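Local coordinates for radical SAM domain protein (Methanothrix thermoacetophila, PDB 6Y1X) that probably acts as a radical SAM carbide synthase, using iron-sulfur clusters to build the precursor of the nitrogenase iron-molybdenum cofactor, at residues 139-143 with 144-148; 151-155 with 156-160; 170-173 with 174-178; 219-222 with 223-226; 230-233 with 234-238. All coordinates share one frame; numbering follows the deposited sequence. Where two conformers were deposited one is given.

Contact 1: 139-143 with 144-148; sequences ISTNG and LLLPD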
loop_
_atom_site.group_PDB
_atom_site.type_symbol
_atom_site.label_atom_id
_atom_site.label_comp_id
_atom_site.label_asym_id
_atom_site.label_seq_id
_atom_site.Cartn_x
_atom_site.Cartn_y
_atom_site.Cartn_z
ATOM N N ILE A 139 5.079 5.483 -1.692
ATOM C CA ILE A 139 4.785 4.912 -0.384
ATOM C C ILE A 139 3.563 4.018 -0.498
ATOM O O ILE A 139 2.677 4.237 -1.329
ATOM C CB ILE A 139 4.557 5.984 0.718
ATOM C CG1 ILE A 139 3.309 6.829 0.437
ATOM C CG2 ILE A 139 5.768 6.861 0.905
ATOM C CD1 ILE A 139 2.114 6.461 1.302
ATOM N N SER A 140 3.522 3.017 0.373
ATOM C CA SER A 140 2.372 2.163 0.600
ATOM C C SER A 140 1.816 2.478 1.983
ATOM O O SER A 140 2.560 2.876 2.883
ATOM C CB SER A 140 2.765 0.680 0.494
ATOM O OG SER A 140 1.734 -0.177 0.963
ATOM N N THR A 141 0.503 2.355 2.140
ATOM C CA THR A 141 -0.109 2.638 3.430
ATOM C C THR A 141 -1.395 1.841 3.570
ATOM O O THR A 141 -2.051 1.516 2.580
ATOM C CB THR A 141 -0.400 4.139 3.610
ATOM O OG1 THR A 141 -1.024 4.372 4.883
ATOM C CG2 THR A 141 -1.307 4.661 2.504
ATOM N N ASN A 142 -1.751 1.527 4.813
ATOM C CA ASN A 142 -3.087 1.012 5.073
ATOM C C ASN A 142 -4.130 2.125 5.070
ATOM O O ASN A 142 -5.329 1.835 5.156
ATOM C CB ASN A 142 -3.111 0.210 6.382
ATOM C CG ASN A 142 -2.733 1.039 7.607
ATOM O OD1 ASN A 142 -3.053 2.221 7.712
ATOM N ND2 ASN A 142 -2.041 0.406 8.540
ATOM N N GLY A 143 -3.704 3.387 4.989
ATOM C CA GLY A 143 -4.612 4.500 4.808
ATOM C C GLY A 143 -5.070 5.181 6.077
ATOM O O GLY A 143 -5.645 6.275 5.996
ATOM N N LEU A 144 -4.858 4.567 7.246
ATOM C CA LEU A 144 -5.389 5.142 8.479
ATOM C C LEU A 144 -4.840 6.541 8.734
ATOM O O LEU A 144 -5.589 7.444 9.120
ATOM C CB LEU A 144 -5.085 4.234 9.669
ATOM C CG LEU A 144 -5.626 4.760 11.003
ATOM C CD1 LEU A 144 -7.149 4.891 11.004
ATOM C CD2 LEU A 144 -5.159 3.867 12.145
ATOM N N LEU A 145 -3.545 6.750 8.511
ATOM C CA LEU A 145 -2.939 8.054 8.751
ATOM C C LEU A 145 -2.789 8.884 7.484
ATOM O O LEU A 145 -2.149 9.938 7.524
ATOM C CB LEU A 145 -1.584 7.898 9.443
ATOM C CG LEU A 145 -1.645 7.527 10.925
ATOM C CD1 LEU A 145 -0.256 7.234 11.479
ATOM C CD2 LEU A 145 -2.329 8.639 11.716
ATOM N N LEU A 146 -3.359 8.438 6.366
ATOM C CA LEU A 146 -3.206 9.179 5.116
ATOM C C LEU A 146 -3.790 10.585 5.202
ATOM O O LEU A 146 -3.124 11.533 4.746
ATOM C CB LEU A 146 -3.810 8.380 3.955
ATOM C CG LEU A 146 -3.559 8.970 2.565
ATOM C CD1 LEU A 146 -2.086 9.251 2.380
ATOM C CD2 LEU A 146 -4.067 8.045 1.468
ATOM N N PRO A 147 -4.992 10.808 5.754
ATOM C CA PRO A 147 -5.464 12.200 5.869
ATOM C C PRO A 147 -4.539 13.070 6.695
ATOM O O PRO A 147 -4.337 14.243 6.360
ATOM C CB PRO A 147 -6.835 12.060 6.546
ATOM C CG PRO A 147 -7.247 10.670 6.335
ATOM C CD PRO A 147 -6.009 9.842 6.211
ATOM N N ASP A 148 -3.973 12.527 7.773
ATOM C CA ASP A 148 -3.145 13.328 8.668
ATOM C C ASP A 148 -1.764 13.613 8.091
ATOM O O ASP A 148 -1.155 14.628 8.437
ATOM C CB ASP A 148 -2.999 12.635 10.024
ATOM C CG ASP A 148 -4.271 12.682 10.849
ATOM O OD1 ASP A 148 -5.205 13.421 10.468
ATOM O OD2 ASP A 148 -4.338 11.981 11.881
HETATM O O HOH W 1 -1.675 4.444 8.460
#

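Contact 2: 151-155 with 156-160; sequences EDLDR and IGVTN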
loop_
_atom_site.group_PDB
_atom_site.type_symbol
_atom_site.label_atom_id
_atom_site.label_comp_id
_atom_site.label_asym_id
_atom_site.label_seq_id
_atom_site.Cartn_x
_atom_site.Cartn_y
_atom_site.Cartn_z
ATOM N N GLU A 151 -0.271 15.883 3.644
ATOM C CA GLU A 151 0.398 17.163 3.436
ATOM C C GLU A 151 1.913 17.003 3.520
ATOM O O GLU A 151 2.653 17.607 2.735
ATOM C CB GLU A 151 -0.087 18.180 4.466
ATOM C CG GLU A 151 0.408 19.592 4.223
ATOM C CD GLU A 151 -0.512 20.647 4.811
ATOM O OE1 GLU A 151 -0.924 20.494 5.983
ATOM O OE2 GLU A 151 -0.819 21.632 4.106
ATOM N N ASP A 152 2.388 16.184 4.465
ATOM C CA ASP A 152 3.820 15.922 4.580
ATOM C C ASP A 152 4.344 15.189 3.353
ATOM O O ASP A 152 5.409 15.528 2.822
ATOM C CB ASP A 152 4.109 15.111 5.841
ATOM C CG ASP A 152 3.850 15.891 7.108
ATOM O OD1 ASP A 152 3.661 17.124 7.018
ATOM O OD2 ASP A 152 3.829 15.269 8.191
ATOM N N LEU A 153 3.610 14.169 2.897
ATOM C CA LEU A 153 4.042 13.396 1.736
ATOM C C LEU A 153 4.168 14.291 0.515
ATOM O O LEU A 153 5.139 14.201 -0.245
ATOM C CB LEU A 153 3.045 12.272 1.464
ATOM C CG LEU A 153 2.983 11.137 2.479
ATOM C CD1 LEU A 153 1.879 10.166 2.099
ATOM C CD2 LEU A 153 4.319 10.419 2.580
ATOM N N ASP A 154 3.160 15.134 0.290
ATOM C CA ASP A 154 3.206 16.094 -0.805
ATOM C C ASP A 154 4.399 17.022 -0.686
ATOM O O ASP A 154 5.104 17.277 -1.667
ATOM C CB ASP A 154 1.941 16.943 -0.797
ATOM C CG ASP A 154 1.633 17.574 -2.146
ATOM O OD1 ASP A 154 2.426 17.405 -3.093
ATOM O OD2 ASP A 154 0.616 18.302 -2.240
ATOM N N ARG A 155 4.656 17.519 0.518
ATOM C CA ARG A 155 5.704 18.520 0.668
ATOM C C ARG A 155 7.076 17.886 0.432
ATOM O O ARG A 155 7.993 18.558 -0.051
ATOM C CB ARG A 155 5.588 19.184 2.040
ATOM C CG ARG A 155 6.440 20.427 2.247
ATOM C CD ARG A 155 6.201 21.003 3.651
ATOM N NE ARG A 155 6.742 20.130 4.693
ATOM C CZ ARG A 155 6.136 19.241 5.473
ATOM N NH1 ARG A 155 4.836 18.980 5.421
ATOM N NH2 ARG A 155 6.896 18.603 6.349
ATOM N N ILE A 156 7.264 16.615 0.834
ATOM C CA ILE A 156 8.544 15.921 0.622
ATOM C C ILE A 156 8.712 15.344 -0.782
ATOM O O ILE A 156 9.787 14.810 -1.090
ATOM C CB ILE A 156 8.800 14.760 1.608
ATOM C CG1 ILE A 156 7.899 13.554 1.318
ATOM C CG2 ILE A 156 8.672 15.230 3.053
ATOM C CD1 ILE A 156 7.960 12.477 2.402
ATOM N N GLY A 157 7.693 15.417 -1.639
ATOM C CA GLY A 157 7.824 15.012 -3.028
ATOM C C GLY A 157 7.306 13.638 -3.414
ATOM O O GLY A 157 7.588 13.183 -4.531
ATOM N N VAL A 158 6.552 12.967 -2.546
ATOM C CA VAL A 158 5.945 11.693 -2.918
ATOM C C VAL A 158 4.895 11.933 -3.997
ATOM O O VAL A 158 4.001 12.774 -3.837
ATOM C CB VAL A 158 5.341 11.013 -1.681
ATOM C CG1 VAL A 158 4.489 9.812 -2.076
ATOM C CG2 VAL A 158 6.442 10.605 -0.721
ATOM N N THR A 159 4.997 11.192 -5.107
ATOM C CA THR A 159 4.074 11.349 -6.227
ATOM C C THR A 159 3.171 10.146 -6.445
ATOM O O THR A 159 2.169 10.266 -7.159
ATOM C CB THR A 159 4.839 11.612 -7.536
ATOM O OG1 THR A 159 5.834 10.596 -7.722
ATOM C CG2 THR A 159 5.503 12.980 -7.517
ATOM N N ASN A 160 3.482 9.006 -5.841
ATOM C CA ASN A 160 2.749 7.768 -6.055
ATOM C C ASN A 160 2.447 7.181 -4.690
ATOM O O ASN A 160 3.337 7.096 -3.841
ATOM C CB ASN A 160 3.550 6.772 -6.901
ATOM C CG ASN A 160 3.796 7.262 -8.314
ATOM O OD1 ASN A 160 4.511 8.242 -8.533
ATOM N ND2 ASN A 160 3.211 6.572 -9.285
#

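Contact 3: 170-173 with 174-178; sequences PTIG and EQIYD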
loop_
_atom_site.group_PDB
_atom_site.type_symbol
_atom_site.label_atom_id
_atom_site.label_comp_id
_atom_site.label_asym_id
_atom_site.label_seq_id
_atom_site.Cartn_x
_atom_site.Cartn_y
_atom_site.Cartn_z
ATOM N N PRO A 170 -18.120 -0.979 6.260
ATOM C CA PRO A 170 -17.413 -1.259 7.515
ATOM C C PRO A 170 -17.863 -2.540 8.193
ATOM O O PRO A 170 -17.098 -3.089 8.997
ATOM C CB PRO A 170 -17.734 -0.033 8.378
ATOM C CG PRO A 170 -19.065 0.413 7.875
ATOM C CD PRO A 170 -19.022 0.179 6.387
ATOM N N THR A 171 -19.064 -3.045 7.891
ATOM C CA THR A 171 -19.450 -4.348 8.430
ATOM C C THR A 171 -18.600 -5.460 7.834
ATOM O O THR A 171 -18.372 -6.483 8.487
ATOM C CB THR A 171 -20.932 -4.621 8.183
ATOM O OG1 THR A 171 -21.172 -4.763 6.779
ATOM C CG2 THR A 171 -21.791 -3.487 8.742
ATOM N N ILE A 172 -18.136 -5.279 6.600
ATOM C CA ILE A 172 -17.149 -6.187 6.032
ATOM C C ILE A 172 -15.763 -5.875 6.582
ATOM O O ILE A 172 -14.985 -6.788 6.884
ATOM C CB ILE A 172 -17.205 -6.149 4.498
ATOM C CG1 ILE A 172 -18.575 -6.678 4.044
ATOM C CG2 ILE A 172 -16.058 -6.956 3.896
ATOM C CD1 ILE A 172 -18.832 -6.587 2.563
ATOM N N GLY A 173 -15.422 -4.588 6.694
ATOM C CA GLY A 173 -14.156 -4.216 7.309
ATOM C C GLY A 173 -13.954 -4.839 8.676
ATOM O O GLY A 173 -12.840 -5.245 9.027
ATOM N N GLU A 174 -15.028 -4.926 9.469
ATOM C CA GLU A 174 -14.908 -5.456 10.822
ATOM C C GLU A 174 -14.446 -6.908 10.809
ATOM O O GLU A 174 -13.820 -7.374 11.769
ATOM C CB GLU A 174 -16.243 -5.349 11.555
ATOM C CG GLU A 174 -16.179 -5.855 12.994
ATOM C CD GLU A 174 -17.529 -5.891 13.679
ATOM O OE1 GLU A 174 -18.543 -5.560 13.026
ATOM O OE2 GLU A 174 -17.574 -6.255 14.875
ATOM N N GLN A 175 -14.742 -7.632 9.734
ATOM C CA GLN A 175 -14.327 -9.022 9.596
ATOM C C GLN A 175 -12.861 -9.166 9.216
ATOM O O GLN A 175 -12.362 -10.292 9.145
ATOM C CB GLN A 175 -15.203 -9.720 8.556
ATOM C CG GLN A 175 -16.686 -9.728 8.914
ATOM C CD GLN A 175 -17.538 -10.386 7.849
ATOM O OE1 GLN A 175 -17.382 -11.569 7.559
ATOM N NE2 GLN A 175 -18.442 -9.618 7.255
ATOM N N ILE A 176 -12.160 -8.063 8.968
ATOM C CA ILE A 176 -10.808 -8.123 8.435
ATOM C C ILE A 176 -9.759 -7.576 9.398
ATOM O O ILE A 176 -8.577 -7.941 9.278
ATOM C CB ILE A 176 -10.744 -7.376 7.078
ATOM C CG1 ILE A 176 -11.723 -8.009 6.086
ATOM C CG2 ILE A 176 -9.352 -7.392 6.457
ATOM C CD1 ILE A 176 -11.894 -7.213 4.804
ATOM N N TYR A 177 -10.137 -6.769 10.386
ATOM C CA TYR A 177 -9.196 -6.113 11.282
ATOM C C TYR A 177 -9.498 -6.447 12.737
ATOM O O TYR A 177 -10.655 -6.379 13.168
ATOM C CB TYR A 177 -9.244 -4.606 11.054
ATOM C CG TYR A 177 -8.951 -4.268 9.621
ATOM C CD1 TYR A 177 -7.651 -4.263 9.135
ATOM C CD2 TYR A 177 -9.986 -4.022 8.731
ATOM C CE1 TYR A 177 -7.392 -3.970 7.806
ATOM C CE2 TYR A 177 -9.740 -3.739 7.406
ATOM C CZ TYR A 177 -8.442 -3.713 6.948
ATOM O OH TYR A 177 -8.205 -3.435 5.621
ATOM N N ASP A 178 -8.451 -6.782 13.495
ATOM C CA ASP A 178 -8.600 -6.962 14.936
ATOM C C ASP A 178 -8.795 -5.625 15.634
ATOM O O ASP A 178 -9.649 -5.497 16.519
ATOM C CB ASP A 178 -7.364 -7.649 15.522
ATOM C CG ASP A 178 -7.399 -9.150 15.394
ATOM O OD1 ASP A 178 -8.410 -9.704 14.919
ATOM O OD2 ASP A 178 -6.396 -9.779 15.783
HETATM O O HOH W 2 -19.321 -7.504 10.652
#

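Contact 4: 219-222 with 223-226; sequences VLIP and GIND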
loop_
_atom_site.group_PDB
_atom_site.type_symbol
_atom_site.label_atom_id
_atom_site.label_comp_id
_atom_site.label_asym_id
_atom_site.label_seq_id
_atom_site.Cartn_x
_atom_site.Cartn_y
_atom_site.Cartn_z
ATOM N N VAL A 219 -6.877 -7.227 -0.921
ATOM C CA VAL A 219 -6.622 -8.637 -0.644
ATOM C C VAL A 219 -7.933 -9.370 -0.873
ATOM O O VAL A 219 -8.948 -9.048 -0.246
ATOM C CB VAL A 219 -6.104 -8.853 0.787
ATOM C CG1 VAL A 219 -5.787 -10.324 1.023
ATOM C CG2 VAL A 219 -4.872 -8.007 1.034
ATOM N N LEU A 220 -7.918 -10.341 -1.779
ATOM C CA LEU A 220 -9.123 -11.093 -2.104
ATOM C C LEU A 220 -9.290 -12.217 -1.091
ATOM O O LEU A 220 -8.551 -13.204 -1.122
ATOM C CB LEU A 220 -9.026 -11.621 -3.531
ATOM C CG LEU A 220 -10.285 -12.235 -4.133
ATOM C CD1 LEU A 220 -11.380 -11.187 -4.263
ATOM C CD2 LEU A 220 -9.938 -12.832 -5.486
ATOM N N ILE A 221 -10.282 -12.085 -0.220
ATOM C CA ILE A 221 -10.479 -13.003 0.899
ATOM C C ILE A 221 -11.763 -13.782 0.653
ATOM O O ILE A 221 -12.860 -13.236 0.837
ATOM C CB ILE A 221 -10.531 -12.251 2.238
ATOM C CG1 ILE A 221 -9.283 -11.377 2.408
ATOM C CG2 ILE A 221 -10.663 -13.233 3.389
ATOM C CD1 ILE A 221 -9.460 -10.231 3.425
ATOM N N PRO A 222 -11.681 -15.040 0.227
ATOM C CA PRO A 222 -12.898 -15.789 -0.109
ATOM C C PRO A 222 -13.849 -15.867 1.073
ATOM O O PRO A 222 -13.438 -16.110 2.210
ATOM C CB PRO A 222 -12.361 -17.171 -0.493
ATOM C CG PRO A 222 -10.998 -16.888 -1.021
ATOM C CD PRO A 222 -10.466 -15.784 -0.138
ATOM N N GLY A 223 -15.124 -15.603 0.797
ATOM C CA GLY A 223 -16.149 -15.624 1.812
ATOM C C GLY A 223 -16.293 -14.352 2.616
ATOM O O GLY A 223 -17.241 -14.248 3.404
ATOM N N ILE A 224 -15.399 -13.378 2.446
ATOM C CA ILE A 224 -15.460 -12.156 3.238
ATOM C C ILE A 224 -15.663 -10.944 2.341
ATOM O O ILE A 224 -16.635 -10.201 2.511
ATOM C CB ILE A 224 -14.203 -12.000 4.110
ATOM C CG1 ILE A 224 -14.098 -13.187 5.071
ATOM C CG2 ILE A 224 -14.254 -10.683 4.876
ATOM C CD1 ILE A 224 -13.154 -12.979 6.219
ATOM N N ASN A 225 -14.756 -10.727 1.381
ATOM C CA ASN A 225 -14.885 -9.581 0.486
ATOM C C ASN A 225 -14.798 -9.966 -0.985
ATOM O O ASN A 225 -14.613 -9.087 -1.835
ATOM C CB ASN A 225 -13.839 -8.507 0.807
ATOM C CG ASN A 225 -12.407 -8.938 0.475
ATOM O OD1 ASN A 225 -12.160 -10.047 0.002
ATOM N ND2 ASN A 225 -11.462 -8.036 0.697
ATOM N N ASP A 226 -14.932 -11.251 -1.310
ATOM C CA ASP A 226 -14.643 -11.696 -2.671
ATOM C C ASP A 226 -15.716 -11.301 -3.682
ATOM O O ASP A 226 -15.423 -11.262 -4.881
ATOM C CB ASP A 226 -14.410 -13.207 -2.690
ATOM C CG ASP A 226 -15.620 -13.996 -2.219
ATOM O OD1 ASP A 226 -16.063 -13.775 -1.073
ATOM O OD2 ASP A 226 -16.103 -14.856 -2.983
#

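Contact 5: 230-233 with 234-238; sequences FDIA and RKIKS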
loop_
_atom_site.group_PDB
_atom_site.type_symbol
_atom_site.label_atom_id
_atom_site.label_comp_id
_atom_site.label_asym_id
_atom_site.label_seq_id
_atom_site.Cartn_x
_atom_site.Cartn_y
_atom_site.Cartn_z
ATOM N N PHE A 230 -16.234 -5.863 -6.088
ATOM C CA PHE A 230 -16.913 -5.089 -7.126
ATOM C C PHE A 230 -17.323 -3.713 -6.608
ATOM O O PHE A 230 -17.141 -2.700 -7.298
ATOM C CB PHE A 230 -18.128 -5.853 -7.647
ATOM C CG PHE A 230 -17.777 -7.023 -8.518
ATOM C CD1 PHE A 230 -17.655 -6.879 -9.890
ATOM C CD2 PHE A 230 -17.600 -8.282 -7.962
ATOM C CE1 PHE A 230 -17.332 -7.963 -10.692
ATOM C CE2 PHE A 230 -17.279 -9.374 -8.757
ATOM C CZ PHE A 230 -17.146 -9.213 -10.123
ATOM N N ASP A 231 -17.873 -3.656 -5.392
ATOM C CA ASP A 231 -18.223 -2.372 -4.789
ATOM C C ASP A 231 -16.977 -1.523 -4.546
ATOM O O ASP A 231 -17.014 -0.295 -4.687
ATOM C CB ASP A 231 -18.959 -2.599 -3.469
ATOM C CG ASP A 231 -20.400 -3.029 -3.660
ATOM O OD1 ASP A 231 -20.988 -2.755 -4.729
ATOM O OD2 ASP A 231 -20.938 -3.667 -2.731
ATOM N N ILE A 232 -15.874 -2.156 -4.142
ATOM C CA ILE A 232 -14.625 -1.417 -3.949
ATOM C C ILE A 232 -14.183 -0.772 -5.255
ATOM O O ILE A 232 -13.833 0.414 -5.295
ATOM C CB ILE A 232 -13.525 -2.334 -3.386
ATOM C CG1 ILE A 232 -13.918 -2.895 -2.019
ATOM C CG2 ILE A 232 -12.177 -1.593 -3.332
ATOM C CD1 ILE A 232 -12.953 -3.956 -1.530
ATOM N N ALA A 233 -14.161 -1.561 -6.336
ATOM C CA ALA A 233 -13.703 -1.053 -7.626
ATOM C C ALA A 233 -14.539 0.126 -8.100
ATOM O O ALA A 233 -13.995 1.125 -8.587
ATOM C CB ALA A 233 -13.732 -2.171 -8.664
ATOM N N ARG A 234 -15.863 0.028 -7.977
ATOM C CA ARG A 234 -16.716 1.133 -8.398
ATOM C C ARG A 234 -16.420 2.393 -7.593
ATOM O O ARG A 234 -16.341 3.493 -8.152
ATOM C CB ARG A 234 -18.188 0.737 -8.279
ATOM C CG ARG A 234 -18.657 -0.215 -9.378
ATOM C CD ARG A 234 -20.155 -0.468 -9.304
ATOM N NE ARG A 234 -20.530 -1.378 -8.222
ATOM C CZ ARG A 234 -20.703 -2.690 -8.372
ATOM N NH1 ARG A 234 -21.044 -3.440 -7.332
ATOM N NH2 ARG A 234 -20.559 -3.254 -9.565
ATOM N N LYS A 235 -16.261 2.251 -6.277
ATOM C CA LYS A 235 -16.024 3.414 -5.429
ATOM C C LYS A 235 -14.697 4.089 -5.769
ATOM O O LYS A 235 -14.642 5.312 -5.948
ATOM C CB LYS A 235 -16.062 2.984 -3.961
ATOM C CG LYS A 235 -15.790 4.078 -2.945
ATOM C CD LYS A 235 -16.899 5.123 -2.984
ATOM C CE LYS A 235 -16.815 6.058 -1.783
ATOM N NZ LYS A 235 -17.819 7.166 -1.850
ATOM N N ILE A 236 -13.608 3.311 -5.861
ATOM C CA ILE A 236 -12.305 3.927 -6.125
ATOM C C ILE A 236 -12.244 4.492 -7.536
ATOM O O ILE A 236 -11.479 5.428 -7.801
ATOM C CB ILE A 236 -11.141 2.947 -5.869
ATOM C CG1 ILE A 236 -11.189 1.762 -6.830
ATOM C CG2 ILE A 236 -11.154 2.478 -4.429
ATOM C CD1 ILE A 236 -10.001 0.806 -6.682
ATOM N N LYS A 237 -13.013 3.924 -8.468
ATOM C CA LYS A 237 -13.058 4.466 -9.822
ATOM C C LYS A 237 -13.663 5.864 -9.823
ATOM O O LYS A 237 -13.124 6.786 -10.448
ATOM C CB LYS A 237 -13.849 3.522 -10.732
ATOM C CG LYS A 237 -14.143 4.057 -12.125
ATOM C CD LYS A 237 -12.876 4.286 -12.930
ATOM C CE LYS A 237 -13.214 4.663 -14.371
ATOM N NZ LYS A 237 -14.240 3.747 -14.955
ATOM N N SER A 238 -14.781 6.043 -9.113
ATOM C CA SER A 238 -15.401 7.363 -9.026
ATOM C C SER A 238 -14.491 8.367 -8.336
ATOM O O SER A 238 -14.560 9.567 -8.627
ATOM C CB SER A 238 -16.731 7.286 -8.276
ATOM O OG SER A 238 -17.735 6.673 -9.062
HETATM O O HOH W 3 -21.246 -0.468 -5.683
#

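Contact 1: 139-143 with 144-148
The carboxamide of Asn-142 meets Leu-144 at its oxygen edge: Leu-144 N lies in the carbonyl plane of OD1 at 3.0 Å, with a nearly straight N-H...O angle of 166°. Because donor and acceptor are two residues apart, this is an Asx turn, and it sits where strand 136-141 hands over to helix 146-156 in a beta-alpha-beta unit of the radical SAM domain. The same OD1 takes a second hydrogen from a water, which in turn accepts from Leu-145 N, so one oxygen serves two successive amides, the first directly and the second through water. Asn-142 can curl forward onto Leu-144 because its CG stands between the backbone N and the carbonyl carbon (chi1 61°). At the far end of the amide, ND2 bonds to Asn-60 OD1, which helps fix the flip of the group beside the cluster held by Cys-59 and Cys-63. One residue earlier, Thr-141 forms an ST turn, its OG1 accepting from Gly-143 N at 2.9 Å while also bonding to Glu-114. Gly-143 has positive phi (94°), where a beta carbon would press on the preceding carbonyl, and it begins a type I turn closed by Leu-146 N on Gly-143 O at 3.2 Å. Leu-144 and Leu-146 diverge after the turn, the former packing on Leu-196 of helix 189-209 and the latter on Val-163 of strand 160-164. The carbonyl that closes the turn is further lined by apolar carbon: Leu-146 CB lies 3.5 Å and Pro-147 CD 3.6 Å from Gly-143 O.

Contact 2: 151-155 with 156-160
Helix 146-156 ends as the backbone amides of Ile-156, Gly-157 and Val-158 turn back onto the carbonyls of its last turn. Ile-156 N still makes a regular helical bond to Asp-152 O at 2.9 Å. Val-158 N then binds Leu-153 O at 3.0 Å, five residues back, and Gly-157 N gives a weak bond to the same oxygen and another, at 3.2 Å, to Asp-154 O. With Gly-157 at positive phi (100°) these bonds form a Schellman motif, and a beta carbon there would run into the carbonyl of Ile-156. The reversal sends the chain into strand 160-164, completing the helix-to-strand link of a beta-alpha-beta unit. Leu-153 provides the apolar side of the cap. Its CD2 branch is 3.9 Å from Val-158 CG2, the two side chains crossing obliquely, and 4.2 Å from CD1 of Ile-156, whose side chain runs beside that of Leu-153 in the same direction. Ile-156 has CG1 between its backbone N and carbonyl carbon (chi1 72°), which draws this carbon in to 3.2 Å from Leu-153 O. Leu-125 of helix 119-131 packs on both Ile-156 and Val-158. On the polar side, Arg-155 bends at chi3 to bring NH1 to Asp-152 OD1 in a salt bridge of 2.7 Å, nearly straight at the hydrogen. OD1 lies in the guanidinium plane, while the donor comes on the anti side of the carboxylate and somewhat out of its plane; Asp-152 OD2 pairs with Arg-149. Asp-154 points elsewhere, its two oxygens forming salt bridges with Lys-212 and Arg-210.

Contact 3: 170-173 with 174-178
Glu-174 follows directly on the short helix 170-173 and its N bonds to Pro-170 O at 2.8 Å, a four-residue helical bond across this junction. Its extended side chain carries OE1 to a water that also donates to Thr-171 O, bridging carboxylate and carbonyl. Gln-175 tightens the spiral, its N binding Ile-172 O three residues back at 3.0 Å from well above the carbonyl plane. Its CG, anti to the carbonyl carbon (chi1 -60°), heads an extended chain that lies back along the helix and lets NE2 give a long, weak bond of 3.4 Å to Thr-171 O. Ile-176 continues the three-residue spacing, with N on Gly-173 O at 2.9 Å, while its CD1 reaches Ile-172 CG2 at 4.3 Å. The CG2 branch of Ile-176 turns the other way and lies over one face of the Tyr-177 ring, 3.7 Å above the plane and offset toward the rim. Tyr-177 itself places a ring edge against the helix end, CD2 standing 3.1 Å from Gly-173 O, which lies near the ring plane; its backbone N adds a weak bond to that same oxygen. Were the ring cut back to an alanine here, Gly-173 O and Ile-176 CG2 would probably lose the surface they lie against, and Cys-63 part of its cover. Asp-178 then leaves the turn, held by Lys-64 and Lys-254. The tightening turn thus feeds the antiparallel strand 177-182, where Tyr-177 packs on Ile-61 and Cys-63 next to the [4Fe-4S] cluster that Cys-63 binds.

Contact 4: 219-222 with 223-226
Leaving strand 213-220, the chain loops over at Pro-222 and Gly-223 so that Ile-224 N and Asn-225 N both fall on Ile-221 O, at 3.0 Å and 3.2 Å, the second in the carbonyl plane. Gly-223 has positive phi (84°), where a beta carbon would clash with Pro-222 O. The side chain of Asn-225 folds back across the strand end, and its amide uses both ends: OD1 accepts from Ile-221 N at 2.8 Å, and ND2 donates to Val-219 O at 2.9 Å. The latter bond runs nearly along the C=O axis and in the amide plane. With CG between the backbone N and carbonyl carbon (chi1 68°), the amide is set alongside the backbone edge between Val-219 O and Ile-221 N, pairing with it as a neighbouring strand would. A second bond, from ND2 to Asn-166 O, fixes the amide further. Asp-226 grips the loop from its own side, OD1 receiving Gly-223 N at 2.8 Å from above the carboxylate plane. An apolar contact adds to this, Leu-220 CD1 abutting Asp-226 CA at 3.7 Å. Val-219 packs on Tyr-65 and Asn-74, both in the pocket of a [4Fe-4S] cluster. This is a strand-to-helix loop at the C-terminal end of a parallel strand, the end where radical SAM barrels build their active sites.

Contact 5: 230-233 with 234-238
The guanidinium of Arg-234 lies over Phe-230 O, which sits 3.7 Å above its plane and over its centre. At its edge, near the plane, NH1 donates to Asp-231 OD1 in a salt bridge of 2.7 Å, with an N-H...O angle of 159°. The carboxylate is turned strongly against the guanidinium, their planes 69° apart, and OD1 is met from above its own plane. A water supports the pair, accepting from Arg-234 NE at 2.8 Å and donating to the same OD1. The bend of Arg-234 at chi3 (-76°) folds the group back over the turn it left, and its NH1 comes 3.8 Å from Phe-230 CB. A leucine in place of Asp-231 would probably leave Arg-234 NH1 without its charged mate and the guanidinium freer to swing into solvent. All this lies on the outer side of helix 229-239, which joins strands 213-220 and 243-248 in a beta-alpha-beta unit. The helix is regular here, with i to i+4 bonds such as Ile-236 N to Ile-232 O at 3.0 Å. On the inner side, Ile-232 and Ile-236 bring their CG2 branches to 4.3 Å, over Thr-218 and Val-216 of strand 213-220. Ala-233 packs on Leu-273 of helix 263-273 and on His-244. Lys-237 takes its NZ away to Ile-276 O, while its CB rests 3.2 Å from Ala-233 O.

Overall arrangement
From the N terminus, the five contacts follow in series, with none nested or crossed, and each is local to one bend or helix. Contact 1 turns strand 136-141 into helix 146-156 and contact 2 ends that helix before strand 160-164. The two touch: Ile-139 packs on Leu-153 and Val-158, and Leu-146 CD1 on Leu-153 CD1. Contact 3 leads from helix 170-173 into the antiparallel strand 177-182. It abuts contact 4, where Ile-172 CG2 packs against the backbone O of Ile-224 and against Asn-225 CB. Contact 4 closes the loop after strand 213-220, and contact 5 adjoins it in sequence along helix 229-239. Contacts 2 and 4 lie on opposite sides of the chain's centre, about 32 Å apart between centres.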